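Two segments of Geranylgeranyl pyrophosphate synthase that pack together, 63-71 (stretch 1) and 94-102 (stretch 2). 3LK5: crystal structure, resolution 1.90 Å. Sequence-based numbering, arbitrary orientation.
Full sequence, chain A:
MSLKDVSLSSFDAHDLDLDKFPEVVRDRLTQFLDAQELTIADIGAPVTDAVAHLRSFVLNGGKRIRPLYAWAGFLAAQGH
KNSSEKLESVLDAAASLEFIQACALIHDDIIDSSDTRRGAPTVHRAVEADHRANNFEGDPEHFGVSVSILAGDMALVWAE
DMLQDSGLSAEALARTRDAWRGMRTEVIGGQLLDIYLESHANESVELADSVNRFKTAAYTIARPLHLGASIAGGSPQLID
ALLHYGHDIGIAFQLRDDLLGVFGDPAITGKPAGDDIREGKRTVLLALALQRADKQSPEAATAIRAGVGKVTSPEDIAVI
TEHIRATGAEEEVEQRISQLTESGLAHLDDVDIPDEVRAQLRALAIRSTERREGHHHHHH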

# COMPACT_ATOMS: atom_id res chain seq x y z
N LYS A 63 0.82 -20.79 3.64
CA LYS A 63 1.24 -21.90 2.79
C LYS A 63 2.35 -21.54 1.76
O LYS A 63 2.98 -22.42 1.18
N ARG A 64 2.58 -20.24 1.56
CA ARG A 64 3.59 -19.75 0.59
C ARG A 64 3.30 -20.20 -0.87
O ARG A 64 4.23 -20.44 -1.64
N ILE A 65 2.03 -20.34 -1.21
CA ILE A 65 1.63 -20.85 -2.54
C ILE A 65 2.06 -19.87 -3.64
O ILE A 65 2.45 -20.27 -4.75
N ARG A 66 2.01 -18.56 -3.34
CA ARG A 66 2.33 -17.57 -4.37
C ARG A 66 3.82 -17.56 -4.71
O ARG A 66 4.16 -17.67 -5.87
N PRO A 67 4.73 -17.49 -3.69
CA PRO A 67 6.14 -17.64 -4.02
C PRO A 67 6.43 -18.99 -4.65
O PRO A 67 7.28 -19.10 -5.53
N LEU A 68 5.72 -20.02 -4.22
CA LEU A 68 5.93 -21.35 -4.84
C LEU A 68 5.62 -21.35 -6.35
O LEU A 68 6.37 -21.89 -7.16
N TYR A 69 4.52 -20.70 -6.74
CA TYR A 69 4.19 -20.57 -8.15
C TYR A 69 5.15 -19.68 -8.91
O TYR A 69 5.47 -19.98 -10.05
N ALA A 70 5.62 -18.57 -8.31
CA ALA A 70 6.64 -17.77 -8.96
C ALA A 70 7.91 -18.60 -9.24
O ALA A 70 8.50 -18.54 -10.32
N TRP A 71 8.34 -19.36 -8.23
CA TRP A 71 9.49 -20.23 -8.38
C TRP A 71 9.29 -21.28 -9.47
O TRP A 71 10.17 -21.50 -10.28
N ALA A 94 10.50 -13.98 -5.51
CA ALA A 94 9.40 -14.86 -5.17
C ALA A 94 8.80 -14.61 -3.80
O ALA A 94 7.57 -14.55 -3.64
N ALA A 95 9.67 -14.44 -2.81
CA ALA A 95 9.25 -14.28 -1.42
C ALA A 95 8.54 -12.96 -1.17
O ALA A 95 7.70 -12.88 -0.26
N SER A 96 8.86 -11.94 -1.97
CA SER A 96 8.25 -10.60 -1.78
C SER A 96 6.71 -10.69 -1.87
O SER A 96 5.99 -9.88 -1.29
N LEU A 97 6.20 -11.67 -2.63
CA LEU A 97 4.76 -11.90 -2.70
C LEU A 97 4.08 -12.13 -1.36
O LEU A 97 2.91 -11.80 -1.20
N GLU A 98 4.82 -12.68 -0.38
CA GLU A 98 4.25 -12.84 0.97
C GLU A 98 3.91 -11.50 1.63
O GLU A 98 2.99 -11.42 2.45
N PHE A 99 4.67 -10.45 1.30
CA PHE A 99 4.30 -9.13 1.86
C PHE A 99 3.03 -8.56 1.25
O PHE A 99 2.25 -7.89 1.93
N ILE A 100 2.82 -8.80 -0.04
CA ILE A 100 1.56 -8.40 -0.67
C ILE A 100 0.45 -9.14 0.04
O ILE A 100 -0.56 -8.54 0.41
N GLN A 101 0.65 -10.45 0.23
CA GLN A 101 -0.41 -11.24 0.88
C GLN A 101 -0.65 -10.81 2.32
O GLN A 101 -1.80 -10.86 2.80
N ALA A 102 0.42 -10.46 3.03
CA ALA A 102 0.25 -9.98 4.40
C ALA A 102 -0.64 -8.74 4.40
O ALA A 102 -1.56 -8.64 5.23

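A carboxylate buried between two helices is best accommodated when its charge is answered and each oxygen finds a donor, and the pairing of stretches 63-71 and 94-102 in geranylgeranyl pyrophosphate synthase is a compact example of how both demands are met. The two helices run roughly antiparallel, their N-to-C directions 150° apart and their axes approaching to 7.5 Å. At the closest backbone pairing, P67 and A94, the CA atoms are 4.4 Å apart, and the alanines A94 and A70 face the partner helix there.

The apolar part of the interface is built around that pairing. P67, its ring in the C-gamma exo pucker, is a knob in a hole formed by A94, A95, L97 and E98. P67 CB lies 4.2 Å from A94 CB, and P67 CD is 4.3 Å from L97 CB. One turn further along, A70 points toward the partner helix and places its CB 4.0 Å from both A94 CB and L97 CD1. L97, in the mt rotamer, also directs CD1 against the backbone of the first helix, 3.6 Å from R66 O. That carbonyl oxygen is not left unsatisfied by its apolar neighbor, because R66 O accepts the helical hydrogen bond from A70 N at 3.0 Å. A94 O, 3.3 Å from P67 CB, likewise has a donor within its own helix, although the bond from L97 N is weak, at 3.3 Å.

Beside this apolar cluster, and lining the same hole, stands E98. Its CA-to-CB bond points sideways, but chi1 and chi2 in the m wells bring the carboxylate nearer to the first stretch. R64, at the N-cap position, begins sideways as well; its chi1 to chi3 of m, m and t carry the guanidinium to the acid, where R64 NH1 donates to E98 OE1 at 3.0 Å with an angle of 161°. The oxygen lies near the guanidinium plane, at its edge, so hydrogen bond and salt bridge coincide.

Two waters extend this network to the start of the helix, where backbone NH groups lack carbonyl partners from a preceding turn. Water 1 accepts from R64 N at 3.0 Å and donates to E98 OE1 at 2.7 Å, so this oxygen receives both a guanidinium and a water proton. Water 2 accepts from R66 N at 3.1 Å and from R66 NH1 at 2.9 Å, then donates to E98 OE2 at 2.8 Å. Thus one carboxylate is linked through water to two backbone amides. E98 OE2 also rests 3.0 Å from P67 CD.

R66 points toward the second helix with chi1 to chi3 of m, t and t. Q101 also points toward the first helix, with chi1 t and chi2 p. The R66 guanidinium presents one face to the amide of Q101, with R66 NH1 3.4 Å from Q101 CD. R66 NH1 is equally 3.4 Å from Q101 NE2, but two donors cannot pair, and the contact is one of packing. The amide's OE1 and R66 NH2 are satisfied elsewhere in the structure, as are R64 NH2 and, in addition to its bond to E98, R64 NH1.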

# COMPACT_ATOMS: atom_id res chain seq x y z
CB LYS A 63 0.02 -22.50 2.08
CG LYS A 63 -1.03 -23.14 3.01
CD LYS A 63 -0.54 -24.45 3.68
CE LYS A 63 -0.52 -25.67 2.74
NZ LYS A 63 -1.90 -26.20 2.47
CB ARG A 64 5.02 -20.17 1.00
CG ARG A 64 5.35 -20.01 2.52
CD ARG A 64 5.07 -18.60 3.07
NE ARG A 64 5.65 -18.53 4.42
CZ ARG A 64 5.56 -17.50 5.25
NH1 ARG A 64 4.91 -16.38 4.89
NH2 ARG A 64 6.11 -17.60 6.46
CB ILE A 65 0.10 -21.12 -2.59
CG1 ILE A 65 -0.27 -21.92 -3.85
CG2 ILE A 65 -0.71 -19.87 -2.62
CD1 ILE A 65 0.63 -23.11 -4.04
CB ARG A 66 1.73 -16.16 -4.05
CG ARG A 66 0.20 -16.18 -3.99
CD ARG A 66 -0.41 -14.89 -3.42
NE ARG A 66 -1.84 -15.13 -3.22
CZ ARG A 66 -2.37 -15.79 -2.19
NH1 ARG A 66 -1.60 -16.26 -1.22
NH2 ARG A 66 -3.68 -15.97 -2.13
CB PRO A 67 6.85 -17.61 -2.64
CG PRO A 67 5.93 -16.83 -1.76
CD PRO A 67 4.52 -17.14 -2.27
CB LEU A 68 5.06 -22.38 -4.12
CG LEU A 68 5.25 -23.85 -4.54
CD1 LEU A 68 6.73 -24.35 -4.64
CD2 LEU A 68 4.43 -24.71 -3.57
CB TYR A 69 2.72 -20.13 -8.37
CG TYR A 69 1.77 -21.32 -8.43
CD1 TYR A 69 0.73 -21.43 -7.53
CD2 TYR A 69 1.93 -22.32 -9.41
CE1 TYR A 69 -0.15 -22.51 -7.58
CE2 TYR A 69 1.06 -23.38 -9.49
CZ TYR A 69 0.01 -23.47 -8.58
OH TYR A 69 -0.87 -24.53 -8.66
CB ALA A 70 6.97 -16.52 -8.09
CB TRP A 71 9.83 -20.87 -7.02
CG TRP A 71 11.00 -21.84 -7.02
CD1 TRP A 71 10.96 -23.16 -6.63
CD2 TRP A 71 12.37 -21.56 -7.36
NE1 TRP A 71 12.21 -23.72 -6.75
CE2 TRP A 71 13.09 -22.77 -7.17
CE3 TRP A 71 13.05 -20.42 -7.79
CZ2 TRP A 71 14.46 -22.87 -7.45
CZ3 TRP A 71 14.42 -20.51 -8.06
CH2 TRP A 71 15.11 -21.75 -7.88
CB ALA A 94 9.84 -16.38 -5.34
CB ALA A 95 10.49 -14.40 -0.47
CB SER A 96 8.77 -9.59 -2.81
OG SER A 96 8.21 -9.88 -4.09
CB LEU A 97 4.44 -13.09 -3.61
CG LEU A 97 4.92 -12.89 -5.05
CD1 LEU A 97 4.58 -14.13 -5.87
CD2 LEU A 97 4.24 -11.67 -5.70
CB GLU A 98 5.21 -13.59 1.88
CG GLU A 98 5.33 -15.05 1.46
CD GLU A 98 3.93 -15.75 1.47
OE1 GLU A 98 3.24 -15.77 2.52
OE2 GLU A 98 3.48 -16.19 0.41
CB PHE A 99 5.47 -8.16 1.74
CG PHE A 99 6.49 -8.31 2.81
CD1 PHE A 99 6.16 -8.10 4.14
CD2 PHE A 99 7.81 -8.61 2.48
CE1 PHE A 99 7.13 -8.18 5.15
CE2 PHE A 99 8.78 -8.70 3.47
CZ PHE A 99 8.42 -8.49 4.82
CB ILE A 100 1.52 -8.73 -2.17
CG1 ILE A 100 2.66 -7.98 -2.86
CG2 ILE A 100 0.14 -8.27 -2.78
CD1 ILE A 100 2.66 -8.17 -4.39
CB GLN A 101 -0.05 -12.73 0.80
CG GLN A 101 -1.00 -13.67 1.57
CD GLN A 101 -2.38 -13.83 0.96
OE1 GLN A 101 -2.82 -13.07 0.07
NE2 GLN A 101 -3.10 -14.83 1.47
CB ALA A 102 1.57 -9.68 5.06
O HOH W 1 1.37 -17.73 2.59
O HOH W 2 1.11 -17.17 -0.74